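Local coordinates for protein hypothetical glycoside hydrolase (PDB 3TAW) that is of unknown function but has the five-bladed beta-propeller fold found among glycoside hydrolases and related carbohydrate-active proteins, at residues L30-Y35 and V43-S48; V63-A68 and S81-A86; T118-I123 and F323-V328; Y131-T136 and A146-K151. One frame throughout, in Å; residues are numbered along the deposited sequence.

Interaction 1. Residues L30-Y35 and V43-S48; sequences LPTKFY and VAWEES
Phe34 and Trp45 meet at a steep angle: the ring planes stand 76° apart, and Phe34 CD1 lies 3.7 Å from Trp45 CD1, an oblique approach. Trp45 reaches this place because CG sits between its backbone N and carbonyl carbon (chi1 65°). Thr32 runs alongside the indole, its CG2 3.7 Å from Trp45 NE1, while that N-H is spent on the carbonyl of Thr98. The methylene CG of Glu46 lies over one indole face. The extended Glu46 chain carries the carboxylate across Thr32, whose OG1 donates to Glu46 OE2 on the anti lone pair, at 2.7 Å. Threonine suits the spot, offering a methyl to the ring and a hydroxyl to the acid. Two backbone bonds pair Phe34 with Val43, after which a type I turn from Ala44 to Glu47 lets Leu30 N donate to Glu46 O at 3.1 Å. On the exposed side, Ala44, having only CB, lets the bent Lys33 chain lie close, Lys33 CD being 3.9 Å from Ala44 CB. The hairpin 33-36/41-44 leans on the first blade: Trp45 touches Tyr66 and Ala68 of strand 61-69, Phe34 and Val43 touch Arg82 of strand 81-88, and Glu46 OE1 binds Tyr66 OH and Arg96.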
loop_
_atom_site.group_PDB
_atom_site.type_symbol
_atom_site.label_atom_id
_atom_site.label_comp_id
_atom_site.label_asym_id
_atom_site.label_seq_id
_atom_site.Cartn_x
_atom_site.Cartn_y
_atom_site.Cartn_z
ATOM N N LEU A 30 -9.608 -1.393 18.562
ATOM C CA LEU A 30 -9.587 -1.280 20.032
ATOM C C LEU A 30 -10.143 0.094 20.417
ATOM O O LEU A 30 -10.179 1.001 19.597
ATOM C CB LEU A 30 -8.171 -1.424 20.572
ATOM C CG LEU A 30 -7.457 -2.784 20.418
ATOM C CD1 LEU A 30 -5.985 -2.600 20.788
ATOM C CD2 LEU A 30 -8.156 -3.926 21.228
ATOM N N PRO A 31 -10.581 0.251 21.678
ATOM C CA PRO A 31 -11.161 1.514 22.148
ATOM C C PRO A 31 -10.153 2.570 22.627
ATOM O O PRO A 31 -10.541 3.559 23.260
ATOM C CB PRO A 31 -12.051 1.063 23.327
ATOM C CG PRO A 31 -11.369 -0.119 23.871
ATOM C CD PRO A 31 -10.690 -0.819 22.685
ATOM N N THR A 32 -8.884 2.379 22.290
ATOM C CA THR A 32 -7.794 3.245 22.696
ATOM C C THR A 32 -8.032 4.719 22.416
ATOM O O THR A 32 -8.479 5.078 21.327
ATOM C CB THR A 32 -6.535 2.844 21.910
ATOM O OG1 THR A 32 -6.500 1.402 21.788
ATOM C CG2 THR A 32 -5.311 3.354 22.607
ATOM N N LYS A 33 -7.692 5.582 23.379
ATOM C CA LYS A 33 -7.846 7.016 23.170
ATOM C C LYS A 33 -6.505 7.708 22.979
ATOM O O LYS A 33 -5.482 7.307 23.578
ATOM C CB LYS A 33 -8.517 7.663 24.374
ATOM C CG LYS A 33 -9.826 7.034 24.820
ATOM C CD LYS A 33 -10.928 7.195 23.812
ATOM C CE LYS A 33 -11.463 8.639 23.718
ATOM N NZ LYS A 33 -12.327 9.059 24.874
ATOM N N PHE A 34 -6.509 8.772 22.191
ATOM C CA PHE A 34 -5.401 9.696 22.165
ATOM C C PHE A 34 -5.899 11.103 21.949
ATOM O O PHE A 34 -7.009 11.310 21.440
ATOM C CB PHE A 34 -4.330 9.321 21.130
ATOM C CG PHE A 34 -4.409 10.076 19.817
ATOM C CD1 PHE A 34 -5.512 9.963 18.992
ATOM C CD2 PHE A 34 -3.357 10.883 19.413
ATOM C CE1 PHE A 34 -5.574 10.671 17.779
ATOM C CE2 PHE A 34 -3.391 11.574 18.191
ATOM C CZ PHE A 34 -4.503 11.463 17.379
ATOM N N TYR A 35 -5.065 12.059 22.328
ATOM C CA TYR A 35 -5.424 13.463 22.176
ATOM C C TYR A 35 -5.057 13.951 20.791
ATOM O O TYR A 35 -3.863 14.109 20.449
ATOM C CB TYR A 35 -4.783 14.342 23.232
ATOM C CG TYR A 35 -5.363 15.733 23.170
ATOM C CD1 TYR A 35 -6.598 16.009 23.735
ATOM C CD2 TYR A 35 -4.691 16.769 22.527
ATOM C CE1 TYR A 35 -7.126 17.266 23.675
ATOM C CE2 TYR A 35 -5.232 18.052 22.457
ATOM C CZ TYR A 35 -6.462 18.281 23.027
ATOM O OH TYR A 35 -7.041 19.540 22.993
ATOM N N VAL A 43 -9.789 11.261 21.257
ATOM C CA VAL A 43 -10.505 10.519 20.237
ATOM C C VAL A 43 -10.171 9.029 20.314
ATOM O O VAL A 43 -9.018 8.653 20.577
ATOM C CB VAL A 43 -10.071 11.091 18.848
ATOM C CG1 VAL A 43 -10.446 10.168 17.710
ATOM C CG2 VAL A 43 -10.604 12.522 18.671
ATOM N N ALA A 44 -11.177 8.189 20.076
ATOM C CA ALA A 44 -10.963 6.737 19.960
ATOM C C ALA A 44 -10.532 6.424 18.518
ATOM O O ALA A 44 -11.356 6.133 17.627
ATOM C CB ALA A 44 -12.201 5.963 20.363
ATOM N N TRP A 45 -9.228 6.511 18.317
ATOM C CA TRP A 45 -8.635 6.609 16.995
ATOM C C TRP A 45 -8.601 5.301 16.217
ATOM O O TRP A 45 -8.336 5.322 15.020
ATOM C CB TRP A 45 -7.220 7.190 17.108
ATOM C CG TRP A 45 -6.250 6.342 17.845
ATOM C CD1 TRP A 45 -6.014 6.329 19.199
ATOM C CD2 TRP A 45 -5.316 5.423 17.271
ATOM N NE1 TRP A 45 -5.026 5.432 19.499
ATOM C CE2 TRP A 45 -4.577 4.854 18.335
ATOM C CE3 TRP A 45 -5.042 5.010 15.960
ATOM C CZ2 TRP A 45 -3.569 3.904 18.130
ATOM C CZ3 TRP A 45 -4.044 4.076 15.757
ATOM C CH2 TRP A 45 -3.321 3.523 16.828
ATOM N N GLU A 46 -8.867 4.176 16.878
ATOM C CA GLU A 46 -8.838 2.876 16.205
ATOM C C GLU A 46 -10.048 2.027 16.553
ATOM O O GLU A 46 -10.033 0.792 16.446
ATOM C CB GLU A 46 -7.526 2.142 16.496
ATOM C CG GLU A 46 -7.185 1.952 17.954
ATOM C CD GLU A 46 -5.900 1.180 18.167
ATOM O OE1 GLU A 46 -5.313 0.711 17.153
ATOM O OE2 GLU A 46 -5.492 1.037 19.350
ATOM N N GLU A 47 -11.138 2.697 16.890
ATOM C CA GLU A 47 -12.325 2.021 17.391
ATOM C C GLU A 47 -13.126 1.288 16.330
ATOM O O GLU A 47 -13.803 0.318 16.633
ATOM C CB GLU A 47 -13.202 3.075 18.081
ATOM C CG GLU A 47 -14.512 2.599 18.618
ATOM C CD GLU A 47 -15.151 3.673 19.472
ATOM O OE1 GLU A 47 -15.460 4.745 18.917
ATOM O OE2 GLU A 47 -15.287 3.453 20.698
ATOM N N SER A 48 -13.074 1.746 15.088
ATOM C CA SER A 48 -13.983 1.208 14.064
ATOM C C SER A 48 -13.379 0.115 13.193
ATOM O O SER A 48 -13.950 -0.967 13.048
ATOM C CB SER A 48 -14.500 2.337 13.180
ATOM O OG SER A 48 -15.554 1.862 12.336
#

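Interaction 2. Residues V63-A68 and S81-A86; sequences VVMYRA and SRLGYA
Arg67, paired with Leu83 in a non-hydrogen-bonded antiparallel pair, extends its side chain to the hydroxyl of Ser81. From CB, on the same face as Leu83, the chain runs straight to NE, with CG anti to the backbone N (chi1 -179°). CG and CD pass alongside Ser81 OG, and NE donates to that oxygen at 2.9 Å, with OG tilted 24° from the guanidinium plane. At the tip NH2 adds a weak bond to Ser81 OG and a salt bridge to Glu69, while NH1 pairs with Asp120. Serine suits the place: its short side chain sets a hydroxyl beside NE. Gly84 CA lies over one face of the Tyr66 ring, 3.9 Å from its centroid, a CH-pi contact; glycine suits this place because the ring, near CZ, fills the side where a CB would stand. Val63 CG1 sits over one face of the Tyr85 ring. Backbone bonds join Val64 to Ala86, Ala68 to Arg82 and Gly84 N to Tyr66 O. Water 1 donates to Tyr66 OH, which also bonds to Glu46 OE1 and Arg96, and accepts from Tyr85 N. The chemistry is uneven: several oxygens grip the guanidinium, whereas buried Tyr66 N and Gly84 O have no hydrogen-bonding partner.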
loop_
_atom_site.group_PDB
_atom_site.type_symbol
_atom_site.label_atom_id
_atom_site.label_comp_id
_atom_site.label_asym_id
_atom_site.label_seq_id
_atom_site.Cartn_x
_atom_site.Cartn_y
_atom_site.Cartn_z
ATOM N N VAL A 63 7.726 -3.993 11.728
ATOM C CA VAL A 63 6.825 -2.900 12.127
ATOM C C VAL A 63 5.691 -2.872 11.129
ATOM O O VAL A 63 5.912 -2.809 9.924
ATOM C CB VAL A 63 7.547 -1.535 12.205
ATOM C CG1 VAL A 63 6.537 -0.383 12.468
ATOM C CG2 VAL A 63 8.669 -1.582 13.283
ATOM N N VAL A 64 4.465 -2.924 11.631
ATOM C CA VAL A 64 3.297 -2.717 10.803
ATOM C C VAL A 64 2.703 -1.393 11.216
ATOM O O VAL A 64 2.407 -1.185 12.409
ATOM C CB VAL A 64 2.285 -3.841 10.956
ATOM C CG1 VAL A 64 0.904 -3.427 10.373
ATOM C CG2 VAL A 64 2.821 -5.111 10.261
HETATM N N MSE A 65 2.495 -0.519 10.233
HETATM C CA MSE A 65 1.789 0.737 10.454
HETATM C C MSE A 65 0.427 0.616 9.784
HETATM O O MSE A 65 0.286 0.732 8.567
HETATM C CB MSE A 65 2.620 1.932 9.955
HETATM C CG MSE A 65 3.877 2.111 10.784
HETATM SE SE MSE A 65 4.850 3.752 10.383
HETATM C CE MSE A 65 3.596 5.140 10.821
ATOM N N TYR A 66 -0.574 0.324 10.593
ATOM C CA TYR A 66 -1.908 0.019 10.071
ATOM C C TYR A 66 -2.763 1.266 9.937
ATOM O O TYR A 66 -2.642 2.230 10.707
ATOM C CB TYR A 66 -2.589 -1.038 10.926
ATOM C CG TYR A 66 -2.663 -0.736 12.412
ATOM C CD1 TYR A 66 -1.626 -1.089 13.271
ATOM C CD2 TYR A 66 -3.781 -0.129 12.964
ATOM C CE1 TYR A 66 -1.695 -0.842 14.659
ATOM C CE2 TYR A 66 -3.869 0.123 14.315
ATOM C CZ TYR A 66 -2.801 -0.230 15.175
ATOM O OH TYR A 66 -2.882 -0.010 16.523
ATOM N N ARG A 67 -3.635 1.254 8.934
ATOM C CA ARG A 67 -4.607 2.309 8.770
ATOM C C ARG A 67 -5.691 2.100 9.796
ATOM O O ARG A 67 -6.326 1.064 9.801
ATOM C CB ARG A 67 -5.212 2.291 7.370
ATOM C CG ARG A 67 -6.235 3.406 7.155
ATOM C CD ARG A 67 -6.861 3.324 5.768
ATOM N NE ARG A 67 -8.040 4.164 5.641
ATOM C CZ ARG A 67 -8.777 4.284 4.534
ATOM N NH1 ARG A 67 -8.451 3.638 3.417
ATOM N NH2 ARG A 67 -9.852 5.062 4.544
ATOM N N ALA A 68 -5.886 3.075 10.682
ATOM C CA ALA A 68 -6.896 2.973 11.726
ATOM C C ALA A 68 -7.944 4.051 11.500
ATOM O O ALA A 68 -7.613 5.193 11.223
ATOM C CB ALA A 68 -6.273 3.159 13.110
ATOM N N SER A 81 -8.681 8.770 9.185
ATOM C CA SER A 81 -7.658 7.724 9.188
ATOM C C SER A 81 -6.376 8.254 9.813
ATOM O O SER A 81 -6.003 9.406 9.600
ATOM C CB SER A 81 -7.363 7.251 7.757
ATOM O OG SER A 81 -8.470 6.551 7.191
ATOM N N ARG A 82 -5.761 7.418 10.640
ATOM C CA ARG A 82 -4.496 7.674 11.306
ATOM C C ARG A 82 -3.714 6.352 11.255
ATOM O O ARG A 82 -4.310 5.280 11.051
ATOM C CB ARG A 82 -4.735 8.124 12.759
ATOM C CG ARG A 82 -5.571 9.394 12.855
ATOM C CD ARG A 82 -5.810 9.817 14.299
ATOM N NE ARG A 82 -6.641 11.008 14.420
ATOM C CZ ARG A 82 -7.975 11.013 14.463
ATOM N NH1 ARG A 82 -8.681 9.898 14.327
ATOM N NH2 ARG A 82 -8.628 12.159 14.617
ATOM N N LEU A 83 -2.394 6.414 11.407
ATOM C CA LEU A 83 -1.588 5.223 11.334
ATOM C C LEU A 83 -1.093 4.784 12.698
ATOM O O LEU A 83 -0.447 5.553 13.416
ATOM C CB LEU A 83 -0.369 5.458 10.431
ATOM C CG LEU A 83 -0.652 6.017 9.048
ATOM C CD1 LEU A 83 0.614 6.081 8.227
ATOM C CD2 LEU A 83 -1.799 5.255 8.298
ATOM N N GLY A 84 -1.361 3.530 13.002
ATOM C CA GLY A 84 -0.863 2.872 14.199
ATOM C C GLY A 84 0.561 2.408 14.039
ATOM O O GLY A 84 1.149 2.510 12.956
ATOM N N TYR A 85 1.151 1.949 15.138
ATOM C CA TYR A 85 2.528 1.466 15.144
ATOM C C TYR A 85 2.551 0.171 15.958
ATOM O O TYR A 85 2.278 0.172 17.161
ATOM C CB TYR A 85 3.449 2.509 15.777
ATOM C CG TYR A 85 4.912 2.162 15.757
ATOM C CD1 TYR A 85 5.476 1.388 16.771
ATOM C CD2 TYR A 85 5.753 2.621 14.744
ATOM C CE1 TYR A 85 6.848 1.077 16.763
ATOM C CE2 TYR A 85 7.110 2.302 14.727
ATOM C CZ TYR A 85 7.649 1.529 15.728
ATOM O OH TYR A 85 9.007 1.207 15.726
ATOM N N ALA A 86 2.863 -0.937 15.301
ATOM C CA ALA A 86 2.834 -2.247 15.940
ATOM C C ALA A 86 4.107 -2.996 15.594
ATOM O O ALA A 86 4.523 -2.996 14.428
ATOM C CB ALA A 86 1.624 -3.030 15.463
HETATM O O HOH W 1 -0.667 1.207 17.212
#

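Interaction 3. Residues T118-I123 and F323-V328; sequences TEDPRI and FVEGLV. With EDO (1,2-ethanediol), chain I; EDO (1,2-ethanediol), chain P.
Arg122 lies flat against the carboxylate of Glu325 at the middle of the five-bladed beta-propeller, where strands 117-125 and 322-330, each the first of its blade, come together near the centre of the chain. This is the tight part. The guanidinium and carboxylate planes are only 15° apart, with Glu325 CD 3.6 Å above the guanidinium plane and offset toward its rim. The contact rests on this stacking. Arg122 NH1 and Glu325 OE2, 3.5 Å apart, form a salt bridge of charge alone, since no N-H points at the oxygen, and the exact position of OE2 is doubtful. A bend at chi2 (86°) folds the arginine into this position, and its N-H groups are used elsewhere: NE on Gly248 O, NH2 on Cys247 O, and NH1 weakly on Asp120 O, which lies in plane at the edge. Phe323 stands nearly upright to the guanidinium, its CE2 3.7 Å from Arg122 NH2. Arginine suits the site by joining a flat charged face to several in-plane donors. Asp120 OD1, 4.5 Å from Glu325 OE1, is paired with Arg67, which probably tempers the repulsion between the acids.

Away from this cluster the contact is loose. The strand axes run 6.8 Å apart at their closest, too wide for ordinary sheet pairing, and Glu325 with Gly326 forms a classic bulge opposite Tyr337. Ethanediol molecules bind at the far ends, one donating to Glu119 OE1, the other to Leu327 O. A water bridges the strands, accepting from Ile123 N at 3.1 Å and donating to Glu325 O at 2.9 Å.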
loop_
_atom_site.group_PDB
_atom_site.type_symbol
_atom_site.label_atom_id
_atom_site.label_comp_id
_atom_site.label_asym_id
_atom_site.label_seq_id
_atom_site.Cartn_x
_atom_site.Cartn_y
_atom_site.Cartn_z
ATOM N N THR A 118 -4.915 10.442 7.088
ATOM C CA THR A 118 -3.771 9.911 6.390
ATOM C C THR A 118 -4.030 8.426 6.124
ATOM O O THR A 118 -3.993 7.631 7.050
ATOM C CB THR A 118 -2.492 10.118 7.270
ATOM O OG1 THR A 118 -2.636 9.439 8.522
ATOM C CG2 THR A 118 -2.243 11.592 7.556
ATOM N N GLU A 119 -4.288 8.056 4.866
ATOM C CA GLU A 119 -4.710 6.698 4.511
ATOM C C GLU A 119 -3.636 5.875 3.799
ATOM O O GLU A 119 -2.713 6.429 3.203
ATOM C CB GLU A 119 -5.906 6.734 3.551
ATOM C CG GLU A 119 -7.061 7.659 3.953
ATOM C CD GLU A 119 -8.172 7.668 2.928
ATOM O OE1 GLU A 119 -7.918 7.279 1.739
ATOM O OE2 GLU A 119 -9.300 8.086 3.295
ATOM N N ASP A 120 -3.813 4.552 3.838
ATOM C CA ASP A 120 -3.217 3.643 2.864
ATOM C C ASP A 120 -1.722 3.852 2.653
ATOM O O ASP A 120 -1.260 4.161 1.542
ATOM C CB ASP A 120 -3.980 3.741 1.554
ATOM C CG ASP A 120 -5.419 3.240 1.664
ATOM O OD1 ASP A 120 -5.831 2.785 2.758
ATOM O OD2 ASP A 120 -6.108 3.244 0.614
ATOM N N PRO A 121 -0.961 3.674 3.735
ATOM C CA PRO A 121 0.498 3.861 3.720
ATOM C C PRO A 121 1.234 2.728 2.986
ATOM O O PRO A 121 0.790 1.575 3.002
ATOM C CB PRO A 121 0.846 3.802 5.180
ATOM C CG PRO A 121 -0.163 2.879 5.778
ATOM C CD PRO A 121 -1.440 3.217 5.064
ATOM N N ARG A 122 2.333 3.075 2.333
ATOM C CA ARG A 122 3.373 2.120 1.973
ATOM C C ARG A 122 4.686 2.692 2.448
ATOM O O ARG A 122 4.929 3.908 2.345
ATOM C CB ARG A 122 3.496 1.888 0.451
ATOM C CG ARG A 122 2.480 0.974 -0.157
ATOM C CD ARG A 122 1.247 1.711 -0.510
ATOM N NE ARG A 122 0.277 0.941 -1.311
ATOM C CZ ARG A 122 -1.023 1.203 -1.307
ATOM N NH1 ARG A 122 -1.485 2.198 -0.579
ATOM N NH2 ARG A 122 -1.870 0.473 -2.016
ATOM N N ILE A 123 5.551 1.810 2.932
ATOM C CA ILE A 123 6.864 2.194 3.431
ATOM C C ILE A 123 7.948 1.413 2.722
ATOM O O ILE A 123 7.824 0.208 2.541
ATOM C CB ILE A 123 7.001 1.943 4.936
ATOM C CG1 ILE A 123 5.981 2.805 5.694
ATOM C CG2 ILE A 123 8.450 2.223 5.432
ATOM C CD1 ILE A 123 5.836 2.433 7.150
ATOM N N PHE A 323 -6.390 -6.876 0.599
ATOM C CA PHE A 323 -5.776 -5.697 0.012
ATOM C C PHE A 323 -4.301 -5.642 0.407
ATOM O O PHE A 323 -3.942 -5.220 1.514
ATOM C CB PHE A 323 -6.522 -4.430 0.452
ATOM C CG PHE A 323 -6.209 -3.230 -0.397
ATOM C CD1 PHE A 323 -6.845 -3.032 -1.622
ATOM C CD2 PHE A 323 -5.230 -2.332 0.008
ATOM C CE1 PHE A 323 -6.535 -1.929 -2.407
ATOM C CE2 PHE A 323 -4.912 -1.226 -0.771
ATOM C CZ PHE A 323 -5.556 -1.022 -1.965
ATOM N N VAL A 324 -3.456 -6.129 -0.495
ATOM C CA VAL A 324 -2.044 -6.316 -0.211
ATOM C C VAL A 324 -1.329 -4.992 -0.197
ATOM O O VAL A 324 -1.503 -4.186 -1.087
ATOM C CB VAL A 324 -1.388 -7.343 -1.162
ATOM C CG1 VAL A 324 -2.019 -8.733 -0.921
ATOM C CG2 VAL A 324 -1.488 -6.893 -2.618
ATOM N N GLU A 325 -0.520 -4.757 0.843
ATOM C CA GLU A 325 0.042 -3.409 1.023
ATOM C C GLU A 325 1.355 -3.308 1.787
ATOM O O GLU A 325 2.051 -2.294 1.667
ATOM C CB GLU A 325 -1.035 -2.532 1.687
ATOM C CG GLU A 325 -0.705 -1.036 1.764
ATOM C CD GLU A 325 -1.924 -0.174 2.132
ATOM O OE1 GLU A 325 -3.066 -0.621 1.910
ATOM O OE2 GLU A 325 -1.744 0.961 2.668
ATOM N N GLY A 326 1.669 -4.320 2.608
ATOM C CA GLY A 326 2.923 -4.399 3.361
ATOM C C GLY A 326 3.618 -5.731 3.065
ATOM O O GLY A 326 2.978 -6.768 2.983
ATOM N N LEU A 327 4.933 -5.705 2.893
ATOM C CA LEU A 327 5.688 -6.904 2.528
ATOM C C LEU A 327 7.110 -6.787 3.048
ATOM O O LEU A 327 7.789 -5.798 2.744
ATOM C CB LEU A 327 5.678 -7.093 1.012
ATOM C CG LEU A 327 6.444 -8.303 0.477
ATOM C CD1 LEU A 327 5.898 -9.640 1.069
ATOM C CD2 LEU A 327 6.402 -8.314 -1.075
ATOM N N VAL A 328 7.526 -7.747 3.869
ATOM C CA VAL A 328 8.878 -7.768 4.413
ATOM C C VAL A 328 9.496 -9.161 4.299
ATOM O O VAL A 328 8.791 -10.173 4.313
ATOM C CB VAL A 328 8.940 -7.310 5.898
ATOM C CG1 VAL A 328 8.519 -5.836 6.037
ATOM C CG2 VAL A 328 8.076 -8.223 6.810
HETATM C C1 EDO I . 9.516 -2.610 3.302
HETATM O O1 EDO I . 10.777 -2.101 3.782
HETATM C C2 EDO I . 9.582 -2.977 1.810
HETATM O O2 EDO I . 8.366 -3.596 1.317
HETATM C C1 EDO P . -11.324 8.889 -1.203
HETATM O O1 EDO P . -10.596 8.625 -2.410
HETATM C C2 EDO P . -10.356 8.798 -0.037
HETATM O O2 EDO P . -9.416 7.762 -0.311
HETATM O O HOH W 2 4.291 -0.977 2.864
#

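Interaction 4. Residues Y131-T136 and A146-K151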
loop_
_atom_site.group_PDB
_atom_site.type_symbol
_atom_site.label_atom_id
_atom_site.label_comp_id
_atom_site.label_asym_id
_atom_site.label_seq_id
_atom_site.Cartn_x
_atom_site.Cartn_y
_atom_site.Cartn_z
ATOM N N TYR A 131 13.347 5.984 6.107
ATOM C CA TYR A 131 12.052 5.410 5.788
ATOM C C TYR A 131 11.250 6.429 4.998
ATOM O O TYR A 131 11.092 7.599 5.418
ATOM C CB TYR A 131 11.306 4.935 7.037
ATOM C CG TYR A 131 12.041 3.825 7.740
ATOM C CD1 TYR A 131 11.882 2.510 7.328
ATOM C CD2 TYR A 131 12.954 4.085 8.772
ATOM C CE1 TYR A 131 12.563 1.473 7.924
ATOM C CE2 TYR A 131 13.642 3.043 9.393
ATOM C CZ TYR A 131 13.441 1.734 8.975
ATOM O OH TYR A 131 14.145 0.687 9.569
ATOM N N VAL A 132 10.721 5.973 3.863
ATOM C CA VAL A 132 9.976 6.822 2.952
ATOM C C VAL A 132 8.528 6.301 2.924
ATOM O O VAL A 132 8.281 5.179 2.509
ATOM C CB VAL A 132 10.555 6.818 1.520
ATOM C CG1 VAL A 132 9.725 7.744 0.598
ATOM C CG2 VAL A 132 12.056 7.240 1.558
ATOM N N LEU A 133 7.616 7.140 3.405
ATOM C CA LEU A 133 6.209 6.835 3.553
ATOM C C LEU A 133 5.433 7.544 2.465
ATOM O O LEU A 133 5.517 8.774 2.331
ATOM C CB LEU A 133 5.749 7.316 4.940
ATOM C CG LEU A 133 4.266 7.258 5.279
ATOM C CD1 LEU A 133 3.715 5.824 5.216
ATOM C CD2 LEU A 133 4.025 7.893 6.682
ATOM N N LEU A 134 4.717 6.743 1.659
ATOM C CA LEU A 134 3.823 7.224 0.621
ATOM C C LEU A 134 2.431 6.893 1.082
ATOM O O LEU A 134 2.144 5.738 1.415
ATOM C CB LEU A 134 4.093 6.527 -0.712
ATOM C CG LEU A 134 5.172 7.149 -1.617
ATOM C CD1 LEU A 134 4.656 8.430 -2.329
ATOM C CD2 LEU A 134 6.470 7.397 -0.887
ATOM N N TYR A 135 1.561 7.911 1.129
ATOM C CA TYR A 135 0.230 7.770 1.715
ATOM C C TYR A 135 -0.741 8.733 1.055
ATOM O O TYR A 135 -0.335 9.596 0.274
ATOM C CB TYR A 135 0.280 8.040 3.233
ATOM C CG TYR A 135 0.606 9.480 3.599
ATOM C CD1 TYR A 135 1.911 9.945 3.596
ATOM C CD2 TYR A 135 -0.400 10.367 3.983
ATOM C CE1 TYR A 135 2.216 11.272 3.922
ATOM C CE2 TYR A 135 -0.111 11.682 4.337
ATOM C CZ TYR A 135 1.191 12.126 4.305
ATOM O OH TYR A 135 1.469 13.404 4.680
ATOM N N THR A 136 -2.023 8.552 1.344
ATOM C CA THR A 136 -3.059 9.405 0.786
ATOM C C THR A 136 -3.490 10.453 1.800
ATOM O O THR A 136 -3.819 10.120 2.942
ATOM C CB THR A 136 -4.317 8.603 0.446
ATOM O OG1 THR A 136 -3.963 7.451 -0.317
ATOM C CG2 THR A 136 -5.346 9.490 -0.325
ATOM N N ALA A 146 1.035 11.631 -1.042
ATOM C CA ALA A 146 1.994 12.508 -0.386
ATOM C C ALA A 146 3.139 11.696 0.212
ATOM O O ALA A 146 3.059 10.469 0.338
ATOM C CB ALA A 146 1.276 13.377 0.694
ATOM N N VAL A 147 4.206 12.397 0.563
ATOM C CA VAL A 147 5.445 11.787 1.020
ATOM C C VAL A 147 5.860 12.298 2.396
ATOM O O VAL A 147 5.782 13.501 2.676
ATOM C CB VAL A 147 6.600 12.098 0.039
ATOM C CG1 VAL A 147 7.886 11.351 0.448
ATOM C CG2 VAL A 147 6.201 11.730 -1.425
ATOM N N ALA A 148 6.317 11.389 3.250
ATOM C CA ALA A 148 6.943 11.772 4.499
ATOM C C ALA A 148 8.147 10.883 4.727
ATOM O O ALA A 148 8.202 9.746 4.212
ATOM C CB ALA A 148 5.908 11.702 5.687
ATOM N N THR A 149 9.145 11.409 5.437
ATOM C CA THR A 149 10.329 10.635 5.765
ATOM C C THR A 149 10.681 10.672 7.264
ATOM O O THR A 149 10.307 11.607 7.987
ATOM C CB THR A 149 11.571 11.040 4.933
ATOM O OG1 THR A 149 12.063 12.314 5.370
ATOM C CG2 THR A 149 11.241 11.107 3.418
ATOM N N SER A 150 11.394 9.641 7.706
ATOM C CA SER A 150 11.862 9.543 9.093
ATOM C C SER A 150 13.011 8.556 9.173
ATOM O O SER A 150 13.205 7.750 8.268
ATOM C CB SER A 150 10.750 9.075 10.042
ATOM O OG SER A 150 10.406 7.724 9.797
ATOM N N LYS A 151 13.760 8.625 10.265
ATOM C CA LYS A 151 14.804 7.638 10.548
ATOM C C LYS A 151 14.321 6.576 11.538
ATOM O O LYS A 151 14.942 5.520 11.657
ATOM C CB LYS A 151 16.036 8.329 11.111
ATOM C CG LYS A 151 16.671 9.293 10.165
ATOM C CD LYS A 151 17.270 8.542 8.998
ATOM C CE LYS A 151 18.284 9.355 8.235
ATOM N NZ LYS A 151 19.105 8.431 7.392
HETATM O O HOH W 3 3.421 14.829 3.290
#
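Val147 packs against Leu134 and Val132 on one face of a beta hairpin that forms the middle two strands of a four-stranded propeller blade. Leu134 and Val147 run alongside each other in the same direction, with Leu134 CD1 3.8 Å from Val147 CG2; Val132 meets the other branch, CG1 to CG1. Branched aliphatic residues suit this buried face, on which Leu181 of strand 179-186 packs. The opposite face pairs large with small. Tyr135, its CG between backbone N and carbonyl carbon (chi1 67°), is swung across the partner strand so that Ala146 CB sits over its ring, 4.2 Å from CB to the centroid, a CH-pi contact. Ala148 CB also approaches, 4.1 Å from Tyr135 CE1, and alanines keep the ring close to the backbone. Six backbone hydrogen bonds, two for each of the pairs Tyr131-Ser150, Leu133-Ala148 and Tyr135-Ala146, hold the strands together. At the Tyr131 end of the hairpin, the ring edge faces the carbonyls of Ser150 and Lys151, and Tyr131 OH reaches Ile57 O. At the other end Tyr135 OH, also bound to Glu113, accepts from water 3, which donates to Val147 O as well, each at 2.8 Å.

Along the chain interactions 1 and 2 come in series, then interaction 3 opens and spans 200 residues, with interaction 4 nested inside its loop. Interaction 1 is a peripheral hairpin whose centre lies about 12 Å from that of interaction 2, in the first blade, and the two touch. Interactions 2 and 3 have centres about 9 Å apart and are tied by the salt bridge from Arg67 to Asp120. Strand 117-125 of interaction 3 neighbours strand 131-138 of interaction 4 in the second blade, their centres about 11 Å apart. Interaction 3 brings the second blade to the last, so interactions 1, 2 and 3 step inward from rim to middle, while interaction 4 lies back out in the second blade.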